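Local coordinates for intimin (Escherichia coli, PDB 6TPL), which probably mediates adhesion of the bacterium to host cells, with this fragment forming two bacterial Ig-like domains of its extracellular passenger, at residues Asp2-Thr7 against Val35-Val40; Ser15-Gly20 against Lys132-Val137; Pro75-Val80 against Asp188-Glu193; Ala111-Ala116 against Asp122-Thr127. All blocks are in the same frame, centred on the assembly; numbering follows the deposited sequence.

Contact 1: Asp2-Thr7 against Val35-Val40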
loop_
_atom_site.group_PDB
_atom_site.type_symbol
_atom_site.label_atom_id
_atom_site.label_comp_id
_atom_site.label_asym_id
_atom_site.label_seq_id
_atom_site.Cartn_x
_atom_site.Cartn_y
_atom_site.Cartn_z
ATOM N N ASP A 2 7.012 16.022 21.964
ATOM C CA ASP A 2 6.794 17.467 21.941
ATOM C C ASP A 2 6.825 18.031 20.527
ATOM O O ASP A 2 7.070 19.228 20.336
ATOM C CB ASP A 2 7.815 18.200 22.820
ATOM C CG ASP A 2 7.439 18.177 24.288
ATOM O OD1 ASP A 2 6.462 17.483 24.641
ATOM O OD2 ASP A 2 8.114 18.859 25.085
ATOM N N GLN A 3 6.580 17.191 19.525
ATOM C CA GLN A 3 6.478 17.635 18.143
ATOM C C GLN A 3 5.149 17.179 17.562
ATOM O O GLN A 3 4.751 16.024 17.740
ATOM C CB GLN A 3 7.638 17.102 17.293
ATOM C CG GLN A 3 8.895 17.961 17.373
ATOM C CD GLN A 3 9.897 17.649 16.278
ATOM O OE1 GLN A 3 9.623 16.855 15.379
ATOM N NE2 GLN A 3 11.065 18.276 16.349
ATOM N N VAL A 4 4.467 18.100 16.880
ATOM C CA VAL A 4 3.262 17.771 16.129
ATOM C C VAL A 4 3.647 16.917 14.931
ATOM O O VAL A 4 4.561 17.265 14.171
ATOM C CB VAL A 4 2.546 19.058 15.690
ATOM C CG1 VAL A 4 1.281 18.733 14.919
ATOM C CG2 VAL A 4 2.250 19.930 16.900
ATOM N N GLY A 5 2.958 15.793 14.753
ATOM C CA GLY A 5 3.288 14.900 13.658
ATOM C C GLY A 5 2.141 14.004 13.260
ATOM O O GLY A 5 1.209 13.762 14.034
ATOM N N VAL A 6 2.226 13.510 12.028
ATOM C CA VAL A 6 1.255 12.553 11.508
ATOM C C VAL A 6 1.580 11.183 12.084
ATOM O O VAL A 6 2.654 10.629 11.825
ATOM C CB VAL A 6 1.268 12.521 9.972
ATOM C CG1 VAL A 6 0.275 11.487 9.457
ATOM C CG2 VAL A 6 0.963 13.899 9.409
ATOM N N THR A 7 0.649 10.634 12.865
ATOM C CA THR A 7 0.834 9.325 13.468
ATOM C C THR A 7 0.206 8.198 12.660
ATOM O O THR A 7 0.581 7.036 12.855
ATOM C CB THR A 7 0.246 9.313 14.884
ATOM O OG1 THR A 7 -1.149 9.639 14.827
ATOM C CG2 THR A 7 0.970 10.317 15.778
ATOM N N VAL A 35 -1.797 13.357 21.870
ATOM C CA VAL A 35 -2.971 14.220 21.963
ATOM C C VAL A 35 -3.292 14.774 20.583
ATOM O O VAL A 35 -2.412 15.308 19.897
ATOM C CB VAL A 35 -2.747 15.357 22.975
ATOM C CG1 VAL A 35 -3.969 16.259 23.027
ATOM C CG2 VAL A 35 -2.437 14.784 24.350
ATOM N N ALA A 36 -4.553 14.649 20.180
ATOM C CA ALA A 36 -4.995 15.172 18.897
ATOM C C ALA A 36 -4.652 16.650 18.774
ATOM O O ALA A 36 -4.743 17.411 19.742
ATOM C CB ALA A 36 -6.502 14.959 18.741
ATOM N N GLN A 37 -4.251 17.052 17.569
ATOM C CA GLN A 37 -3.871 18.429 17.277
ATOM C C GLN A 37 -4.817 18.989 16.228
ATOM O O GLN A 37 -4.903 18.451 15.120
ATOM C CB GLN A 37 -2.426 18.511 16.780
ATOM C CG GLN A 37 -1.398 17.990 17.759
ATOM C CD GLN A 37 -1.298 18.841 19.004
ATOM O OE1 GLN A 37 -0.850 19.987 18.952
ATOM N NE2 GLN A 37 -1.709 18.283 20.135
ATOM N N ALA A 38 -5.507 20.071 16.569
ATOM C CA ALA A 38 -6.448 20.707 15.661
ATOM C C ALA A 38 -5.787 21.854 14.904
ATOM O O ALA A 38 -4.804 22.451 15.352
ATOM C CB ALA A 38 -7.672 21.218 16.423
ATOM N N ASN A 39 -6.339 22.139 13.725
ATOM C CA ASN A 39 -5.974 23.315 12.933
ATOM C C ASN A 39 -4.529 23.263 12.447
ATOM O O ASN A 39 -3.892 24.302 12.261
ATOM C CB ASN A 39 -6.205 24.608 13.722
ATOM C CG ASN A 39 -7.639 24.763 14.189
ATOM O OD1 ASN A 39 -8.567 24.254 13.561
ATOM N ND2 ASN A 39 -7.828 25.474 15.296
ATOM N N VAL A 40 -4.002 22.072 12.216
ATOM C CA VAL A 40 -2.626 21.889 11.758
ATOM C C VAL A 40 -2.656 21.594 10.261
ATOM O O VAL A 40 -3.376 20.684 9.837
ATOM C CB VAL A 40 -1.927 20.747 12.518
ATOM C CG1 VAL A 40 -0.529 20.533 11.970
ATOM C CG2 VAL A 40 -1.892 21.051 14.006
#
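With chi1 of Val4 near 180° (-179°), CG1 is set opposite the backbone N and CG2 beside it, which sends the two methyls to different partners across the contact: CG1 toward Val40 and the aliphatic part of Gln37, CG2 toward the amide oxygen of Gln37. The two valines meet end on, Val4 CG1 lying 3.9 Å from Val40 CG1 and 4.0 Å from Val40 CG2. Chi1 of Gln37 (-60°) sets CG beside the backbone N, 4.0 Å from Val4 CG1; the bend at chi2 then turns the amide, placing OE1 3.7 Å from Val4 CG2. The same bend brings NE2 back over its own segment, where it donates to Val35 O at 3.1 Å. That bond is nearly straight at the hydrogen (167°) and lies close to the amide plane of Gln37, yet it reaches the acceptor from above the carbonyl plane of Val35. Beyond the pair of segments, Val4 and Gln37 both rest on Val30 of strand 24-32, while Thr84 touches Val40 and bonds to Val4 O. The contact joins the start of strand 5-11 to the loop after strand 35-36, at the surface of the first Ig-like domain. No hydrogen bond crosses between the segments: they meet through van der Waals contact, and the amide of Gln37 is held by Val35 O of its own segment, which leaves its methylene groups to pack against the valine.

Contact 2: Ser15-Gly20 against Lys132-Val137; sequences SAKADG and KGDKPV
Lys17 and Asp134 approach with their side chains at about a right angle, the ammonium of the lysine reaching one oxygen of the carboxylate. The salt bridge runs from Lys17 NZ to Asp134 OD1 at 3.3 Å, and as a hydrogen bond it is weak. The lysine chain leaves its strand straight through chi2, then turns at chi3 (-90°) and again at chi4 (-67°); these two bends swing NZ across to the aspartate. Water 1 completes a small triangle, accepting from Lys17 NZ at 2.8 Å and lying 2.7 Å from Asp134 OD1, to which it probably donates, so the water links are shorter than the direct one. The pairing is therefore partly solvent-mediated, as suits a contact at the surface with little buried area. Asp134 is presented by a type I' turn from Lys132 to Lys135, closed by Lys132 N to Lys135 O at 2.8 Å and Lys135 N to Lys132 O at 3.0 Å. A magnesium ion about 4 Å from the Asp134 side chain, too far for direct coordination, probably adds to the positive field there. The contact spans the two Ig-like domains. On one side strand 15-17 forms an outer strand of its sheet, running parallel to strand 91-99; on the other, the turn joins strand 124-132 to strand 135-136, and Gln101 of the linking loop touches Lys17 and bonds to the backbone of Gly133.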
loop_
_atom_site.group_PDB
_atom_site.type_symbol
_atom_site.label_atom_id
_atom_site.label_comp_id
_atom_site.label_asym_id
_atom_site.label_seq_id
_atom_site.Cartn_x
_atom_site.Cartn_y
_atom_site.Cartn_z
ATOM N N SER A 15 -8.174 -0.143 -3.413
ATOM C CA SER A 15 -8.162 0.010 -4.861
ATOM C C SER A 15 -9.425 0.720 -5.325
ATOM O O SER A 15 -10.411 0.827 -4.594
ATOM C CB SER A 15 -8.038 -1.349 -5.562
ATOM O OG SER A 15 -9.256 -2.071 -5.480
ATOM N N ALA A 16 -9.374 1.200 -6.564
ATOM C CA ALA A 16 -10.504 1.880 -7.177
ATOM C C ALA A 16 -10.409 1.722 -8.686
ATOM O O ALA A 16 -9.377 1.315 -9.225
ATOM C CB ALA A 16 -10.550 3.365 -6.807
ATOM N N LYS A 17 -11.503 2.057 -9.366
ATOM C CA LYS A 17 -11.523 2.009 -10.820
ATOM C C LYS A 17 -10.653 3.118 -11.393
ATOM O O LYS A 17 -10.612 4.235 -10.866
ATOM C CB LYS A 17 -12.954 2.146 -11.339
ATOM C CG LYS A 17 -13.825 0.919 -11.122
ATOM C CD LYS A 17 -15.241 1.145 -11.637
ATOM C CE LYS A 17 -16.146 1.717 -10.553
ATOM N NZ LYS A 17 -16.386 0.736 -9.452
ATOM N N ALA A 18 -9.947 2.797 -12.480
ATOM C CA ALA A 18 -9.073 3.754 -13.147
ATOM C C ALA A 18 -9.881 4.578 -14.139
ATOM O O ALA A 18 -9.467 4.747 -15.290
ATOM C CB ALA A 18 -7.924 3.057 -13.875
ATOM N N ASP A 19 -11.040 5.080 -13.714
ATOM C CA ASP A 19 -11.923 5.875 -14.561
ATOM C C ASP A 19 -11.817 7.368 -14.294
ATOM O O ASP A 19 -12.519 8.153 -14.941
ATOM C CB ASP A 19 -13.375 5.429 -14.362
ATOM C CG ASP A 19 -13.834 5.561 -12.917
ATOM O OD1 ASP A 19 -13.083 6.123 -12.092
ATOM O OD2 ASP A 19 -14.952 5.097 -12.604
ATOM N N GLY A 20 -10.964 7.776 -13.358
ATOM C CA GLY A 20 -10.883 9.170 -12.977
ATOM C C GLY A 20 -12.057 9.671 -12.176
ATOM O O GLY A 20 -12.141 10.875 -11.915
ATOM N N LYS A 132 -12.120 -8.743 -10.794
ATOM C CA LYS A 132 -12.626 -8.330 -12.097
ATOM C C LYS A 132 -14.097 -8.005 -11.891
ATOM O O LYS A 132 -14.813 -8.782 -11.253
ATOM C CB LYS A 132 -12.450 -9.432 -13.148
ATOM C CG LYS A 132 -12.966 -9.063 -14.535
ATOM C CD LYS A 132 -12.589 -10.132 -15.556
ATOM C CE LYS A 132 -12.992 -11.525 -15.082
ATOM N NZ LYS A 132 -12.718 -12.583 -16.093
ATOM N N GLY A 133 -14.534 -6.855 -12.390
ATOM C CA GLY A 133 -15.900 -6.427 -12.144
ATOM C C GLY A 133 -16.219 -6.241 -10.677
ATOM O O GLY A 133 -17.374 -6.413 -10.268
ATOM N N ASP A 134 -15.217 -5.888 -9.872
ATOM C CA ASP A 134 -15.351 -5.705 -8.429
ATOM C C ASP A 134 -15.693 -7.003 -7.711
ATOM O O ASP A 134 -16.153 -6.980 -6.564
ATOM C CB ASP A 134 -16.391 -4.630 -8.097
ATOM C CG ASP A 134 -15.754 -3.321 -7.676
ATOM O OD1 ASP A 134 -15.846 -2.333 -8.435
ATOM O OD2 ASP A 134 -15.146 -3.284 -6.587
ATOM N N LYS A 135 -15.475 -8.137 -8.365
ATOM C CA LYS A 135 -15.635 -9.437 -7.743
ATOM C C LYS A 135 -14.303 -10.174 -7.725
ATOM O O LYS A 135 -13.472 -9.973 -8.615
ATOM C CB LYS A 135 -16.673 -10.278 -8.495
ATOM C CG LYS A 135 -18.063 -9.668 -8.520
ATOM C CD LYS A 135 -18.986 -10.464 -9.425
ATOM C CE LYS A 135 -20.335 -9.793 -9.560
ATOM N NZ LYS A 135 -21.114 -10.350 -10.694
ATOM N N PRO A 136 -14.068 -11.040 -6.740
ATOM C CA PRO A 136 -12.813 -11.800 -6.724
ATOM C C PRO A 136 -12.746 -12.806 -7.866
ATOM O O PRO A 136 -13.759 -13.349 -8.313
ATOM C CB PRO A 136 -12.836 -12.504 -5.361
ATOM C CG PRO A 136 -14.308 -12.655 -5.042
ATOM C CD PRO A 136 -14.985 -11.439 -5.651
ATOM N N VAL A 137 -11.528 -13.048 -8.345
ATOM C CA VAL A 137 -11.278 -13.981 -9.439
ATOM C C VAL A 137 -10.560 -15.196 -8.873
ATOM O O VAL A 137 -9.499 -15.065 -8.250
ATOM C CB VAL A 137 -10.448 -13.335 -10.559
ATOM C CG1 VAL A 137 -10.227 -14.339 -11.682
ATOM C CG2 VAL A 137 -11.122 -12.075 -11.082
HETATM O O HOH W 1 -14.718 -0.146 -7.396
#

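Contact 3: Pro75-Val80 against Asp188-Glu193; sequences PGQVVV and DVKAPE
Gln77 presents its amide to the backbone of Lys190 and uses both ends. Its OE1 accepts from Lys190 N at 3.0 Å, an almost straight bond (165° at the hydrogen) whose donor is tilted from the carbonyl plane, and its NE2 donates to Lys190 O at 2.7 Å, close to its own amide plane. Two bonds to one residue fix the rotation of the amide. Water 2 adds a third link, donating to Gln77 OE1 at 3.1 Å and to Asp188 O at 2.7 Å. Val189 CG1 packs 3.7 Å from Gln77 NE2. The glutamine thus satisfies backbone groups of strand 189-190 much as a neighbouring strand would, and joins the first Ig-like domain to the second. It reaches across because its chain is extended beyond CG (chi2 176°), while Ala95 and Ile97 of strand 91-99 lie against it. In the second domain, Val189 packs on Ile106 and Ile109 of strand 105-111. The Lys190 side chain bends at chi2 and leads away from Gln77, its NZ forming a salt bridge with Asp188 OD2 at 2.7 Å and a hydrogen bond with Ser179 of strand 174-181.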
loop_
_atom_site.group_PDB
_atom_site.type_symbol
_atom_site.label_atom_id
_atom_site.label_comp_id
_atom_site.label_asym_id
_atom_site.label_seq_id
_atom_site.Cartn_x
_atom_site.Cartn_y
_atom_site.Cartn_z
ATOM N N PRO A 75 -4.496 2.576 -15.013
ATOM C CA PRO A 75 -4.240 1.414 -14.153
ATOM C C PRO A 75 -2.814 1.453 -13.625
ATOM O O PRO A 75 -1.859 1.666 -14.378
ATOM C CB PRO A 75 -4.476 0.215 -15.083
ATOM C CG PRO A 75 -5.317 0.754 -16.217
ATOM C CD PRO A 75 -4.870 2.179 -16.383
ATOM N N GLY A 76 -2.666 1.254 -12.322
ATOM C CA GLY A 76 -1.350 1.265 -11.727
ATOM C C GLY A 76 -1.413 1.430 -10.221
ATOM O O GLY A 76 -2.486 1.450 -9.612
ATOM N N GLN A 77 -0.222 1.543 -9.644
ATOM C CA GLN A 77 -0.029 1.691 -8.208
ATOM C C GLN A 77 0.301 3.143 -7.896
ATOM O O GLN A 77 0.997 3.811 -8.671
ATOM C CB GLN A 77 1.105 0.785 -7.713
ATOM C CG GLN A 77 0.763 -0.021 -6.480
ATOM C CD GLN A 77 1.874 -0.975 -6.092
ATOM O OE1 GLN A 77 2.955 -0.948 -6.679
ATOM N NE2 GLN A 77 1.615 -1.821 -5.104
ATOM N N VAL A 78 -0.192 3.632 -6.763
ATOM C CA VAL A 78 0.061 5.006 -6.348
ATOM C C VAL A 78 0.393 5.030 -4.864
ATOM O O VAL A 78 -0.275 4.376 -4.052
ATOM C CB VAL A 78 -1.142 5.928 -6.640
ATOM C CG1 VAL A 78 -0.833 7.363 -6.203
ATOM C CG2 VAL A 78 -1.516 5.883 -8.116
ATOM N N VAL A 79 1.419 5.798 -4.510
ATOM C CA VAL A 79 1.795 6.036 -3.122
ATOM C C VAL A 79 1.591 7.516 -2.826
ATOM O O VAL A 79 2.170 8.375 -3.501
ATOM C CB VAL A 79 3.248 5.624 -2.847
ATOM C CG1 VAL A 79 3.669 6.087 -1.456
ATOM C CG2 VAL A 79 3.422 4.117 -2.995
ATOM N N VAL A 80 0.776 7.811 -1.816
ATOM C CA VAL A 80 0.525 9.172 -1.353
ATOM C C VAL A 80 1.149 9.318 0.027
ATOM O O VAL A 80 1.157 8.364 0.812
ATOM C CB VAL A 80 -0.984 9.484 -1.309
ATOM C CG1 VAL A 80 -1.223 10.865 -0.724
ATOM C CG2 VAL A 80 -1.585 9.358 -2.696
ATOM N N ASP A 188 3.520 -3.488 -12.477
ATOM C CA ASP A 188 4.528 -4.159 -11.651
ATOM C C ASP A 188 4.174 -3.895 -10.190
ATOM O O ASP A 188 4.638 -2.933 -9.579
ATOM C CB ASP A 188 5.914 -3.637 -12.022
ATOM C CG ASP A 188 7.038 -4.336 -11.289
ATOM O OD1 ASP A 188 6.797 -5.380 -10.653
ATOM O OD2 ASP A 188 8.180 -3.829 -11.349
ATOM N N VAL A 189 3.325 -4.756 -9.623
ATOM C CA VAL A 189 2.778 -4.481 -8.299
ATOM C C VAL A 189 3.844 -4.725 -7.241
ATOM O O VAL A 189 4.426 -5.815 -7.160
ATOM C CB VAL A 189 1.530 -5.334 -8.029
ATOM C CG1 VAL A 189 1.082 -5.153 -6.580
ATOM C CG2 VAL A 189 0.409 -4.960 -8.983
ATOM N N LYS A 190 4.097 -3.710 -6.417
ATOM C CA LYS A 190 5.120 -3.775 -5.381
ATOM C C LYS A 190 4.465 -3.927 -4.013
ATOM O O LYS A 190 3.515 -3.204 -3.688
ATOM C CB LYS A 190 5.992 -2.517 -5.392
ATOM C CG LYS A 190 6.649 -2.213 -6.723
ATOM C CD LYS A 190 7.619 -3.308 -7.106
ATOM C CE LYS A 190 8.265 -3.036 -8.451
ATOM N NZ LYS A 190 9.225 -4.111 -8.829
ATOM N N ALA A 191 4.977 -4.860 -3.219
ATOM C CA ALA A 191 4.567 -4.989 -1.831
ATOM C C ALA A 191 5.282 -3.944 -0.982
ATOM O O ALA A 191 6.265 -3.338 -1.423
ATOM C CB ALA A 191 4.889 -6.389 -1.318
ATOM N N PRO A 192 4.813 -3.707 0.244
ATOM C CA PRO A 192 5.616 -2.914 1.182
ATOM C C PRO A 192 7.007 -3.519 1.322
ATOM O O PRO A 192 7.169 -4.741 1.351
ATOM C CB PRO A 192 4.831 -3.000 2.496
ATOM C CG PRO A 192 3.426 -3.377 2.100
ATOM C CD PRO A 192 3.560 -4.205 0.847
ATOM N N GLU A 193 8.016 -2.658 1.383
ATOM C CA GLU A 193 9.361 -3.124 1.686
ATOM C C GLU A 193 9.397 -3.695 3.100
ATOM O O GLU A 193 8.731 -3.192 4.007
ATOM C CB GLU A 193 10.361 -1.976 1.543
ATOM C CG GLU A 193 11.808 -2.411 1.530
ATOM C CD GLU A 193 12.740 -1.284 1.135
ATOM O OE1 GLU A 193 12.650 -0.200 1.744
ATOM O OE2 GLU A 193 13.553 -1.484 0.209
HETATM O O HOH W 2 4.085 -0.287 -9.465
#

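Contact 4: Ala111-Ala116 against Asp122-Thr127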
loop_
_atom_site.group_PDB
_atom_site.type_symbol
_atom_site.label_atom_id
_atom_site.label_comp_id
_atom_site.label_asym_id
_atom_site.label_seq_id
_atom_site.Cartn_x
_atom_site.Cartn_y
_atom_site.Cartn_z
ATOM N N ALA A 111 1.595 -7.406 3.472
ATOM C CA ALA A 111 2.537 -8.196 4.255
ATOM C C ALA A 111 2.054 -8.218 5.699
ATOM O O ALA A 111 1.612 -7.192 6.224
ATOM C CB ALA A 111 3.950 -7.611 4.157
ATOM N N ASP A 112 2.097 -9.393 6.333
ATOM C CA ASP A 112 1.584 -9.481 7.696
ATOM C C ASP A 112 2.493 -8.770 8.696
ATOM O O ASP A 112 2.010 -8.338 9.748
ATOM C CB ASP A 112 1.344 -10.951 8.072
ATOM C CG ASP A 112 2.618 -11.767 8.185
ATOM O OD1 ASP A 112 2.628 -12.721 9.002
ATOM O OD2 ASP A 112 3.601 -11.475 7.478
ATOM N N LYS A 113 3.773 -8.597 8.374
ATOM C CA LYS A 113 4.682 -7.793 9.181
ATOM C C LYS A 113 5.800 -7.277 8.283
ATOM O O LYS A 113 6.039 -7.810 7.198
ATOM C CB LYS A 113 5.258 -8.589 10.357
ATOM C CG LYS A 113 6.034 -9.829 9.960
ATOM C CD LYS A 113 6.475 -10.596 11.197
ATOM C CE LYS A 113 7.238 -11.859 10.846
ATOM N NZ LYS A 113 7.536 -12.670 12.060
ATOM N N THR A 114 6.481 -6.226 8.739
ATOM C CA THR A 114 7.515 -5.571 7.947
ATOM C C THR A 114 8.928 -5.922 8.394
ATOM O O THR A 114 9.891 -5.386 7.836
ATOM C CB THR A 114 7.337 -4.050 7.989
ATOM O OG1 THR A 114 7.519 -3.577 9.326
ATOM C CG2 THR A 114 5.946 -3.640 7.513
ATOM N N THR A 115 9.080 -6.787 9.393
ATOM C CA THR A 115 10.398 -7.191 9.865
ATOM C C THR A 115 10.375 -8.669 10.225
ATOM O O THR A 115 9.324 -9.220 10.551
ATOM C CB THR A 115 10.859 -6.388 11.096
ATOM O OG1 THR A 115 9.986 -6.658 12.196
ATOM C CG2 THR A 115 10.856 -4.896 10.811
ATOM N N ALA A 116 11.545 -9.304 10.178
ATOM C CA ALA A 116 11.661 -10.711 10.538
ATOM C C ALA A 116 13.121 -11.040 10.811
ATOM O O ALA A 116 14.031 -10.308 10.407
ATOM C CB ALA A 116 11.115 -11.631 9.436
ATOM N N ASP A 122 11.899 -17.650 10.105
ATOM C CA ASP A 122 10.920 -16.613 10.411
ATOM C C ASP A 122 10.353 -16.054 9.114
ATOM O O ASP A 122 11.057 -15.371 8.366
ATOM C CB ASP A 122 11.576 -15.510 11.231
ATOM C CG ASP A 122 10.568 -14.532 11.790
ATOM O OD1 ASP A 122 10.989 -13.524 12.388
ATOM O OD2 ASP A 122 9.356 -14.784 11.646
ATOM N N ALA A 123 9.079 -16.316 8.852
ATOM C CA ALA A 123 8.486 -16.062 7.547
ATOM C C ALA A 123 7.577 -14.839 7.567
ATOM O O ALA A 123 6.828 -14.614 8.524
ATOM C CB ALA A 123 7.698 -17.287 7.070
ATOM N N ILE A 124 7.661 -14.047 6.498
ATOM C CA ILE A 124 6.729 -12.958 6.235
ATOM C C ILE A 124 5.741 -13.425 5.178
ATOM O O ILE A 124 6.140 -13.955 4.135
ATOM C CB ILE A 124 7.468 -11.686 5.788
ATOM C CG1 ILE A 124 8.244 -11.102 6.976
ATOM C CG2 ILE A 124 6.473 -10.670 5.248
ATOM C CD1 ILE A 124 9.193 -9.996 6.624
ATOM N N THR A 125 4.455 -13.241 5.450
ATOM C CA THR A 125 3.398 -13.739 4.584
ATOM C C THR A 125 2.851 -12.591 3.742
ATOM O O THR A 125 2.503 -11.531 4.275
ATOM C CB THR A 125 2.272 -14.380 5.399
ATOM O OG1 THR A 125 2.801 -15.424 6.223
ATOM C CG2 THR A 125 1.208 -14.959 4.466
ATOM N N TYR A 126 2.798 -12.802 2.430
ATOM C CA TYR A 126 2.254 -11.837 1.484
ATOM C C TYR A 126 0.955 -12.385 0.921
ATOM O O TYR A 126 0.901 -13.548 0.511
ATOM C CB TYR A 126 3.226 -11.564 0.337
ATOM C CG TYR A 126 4.505 -10.893 0.753
ATOM C CD1 TYR A 126 5.553 -11.625 1.290
ATOM C CD2 TYR A 126 4.668 -9.529 0.599
ATOM C CE1 TYR A 126 6.727 -11.017 1.672
ATOM C CE2 TYR A 126 5.835 -8.905 0.976
ATOM C CZ TYR A 126 6.865 -9.655 1.514
ATOM O OH TYR A 126 8.035 -9.048 1.894
ATOM N N THR A 127 -0.074 -11.542 0.870
ATOM C CA THR A 127 -1.387 -11.935 0.378
ATOM C C THR A 127 -1.817 -10.953 -0.702
ATOM O O THR A 127 -1.915 -9.748 -0.450
ATOM C CB THR A 127 -2.408 -11.978 1.517
ATOM O OG1 THR A 127 -1.965 -12.894 2.533
ATOM C CG2 THR A 127 -3.774 -12.419 1.007
HETATM O O HOH W 3 4.097 -14.855 8.549
HETATM O O HOH W 4 9.793 -11.522 13.733
#
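Ile124 fills the tightly packed part of this contact, its CD1 lying 3.8 Å from Ala116 CB and its CG2 4.1 Å from Ala111 CB. Beside it, Ala111 CB also meets the Tyr126 ring at CE2, 3.9 Å away, as Ala111 and Tyr126 form an antiparallel non-hydrogen-bonded pair. Next to that pair, Asp112 N donates to Thr125 O at 3.0 Å. The Asp112 carboxylate then returns to the opposite backbone: chi1 of 67° tucks CG between its own N and carbonyl carbon, and OD2 accepts from Thr125 N at 2.8 Å, met from above the carboxylate plane. The outer side is polar and watered. Water 3 donates to Asp112 OD1 and Ala123 O and accepts from Thr125 OG1, linking three polar groups on the solvent side. Lys113, extended beyond CG, crosses obliquely to Asp122, where NZ meets OD2 on the syn side at 2.8 Å in a salt bridge; water 4 spans Lys113 NZ and Asp122 OD1. Asp122 OD1 also accepts from Val117 N, and a magnesium ion lies about 4 Å from this side chain. Together the segments flank the loop between strands 115-117 and 124-132 in the second Ig-like domain. Strand 115-117 pairs in parallel with strand 194-197, whose Val194 and Phe196 pack on Ile124, while strand 124-132 runs antiparallel to strand 163-169.

Contact 1 lies within the first Ig-like domain and contact 4 within the second, their centres about 30 Å apart, whereas contacts 2 and 3 both bridge the domains. Those two bridges have centres about 15 Å apart and touch where Ala18 packs on Pro75; strands 15-17 and 76-83 belong to the same sheet. Contact 3 also touches contact 4, Ala191 against Tyr126, and contact 4 is nested along the chain inside the loops closed by both bridges. Contacts 1 and 2 have alternating segments, while contact 1 closes before contact 3 opens. Two separate bridges between the domains are consistent with the constitutively extended conformation described for this part of the passenger.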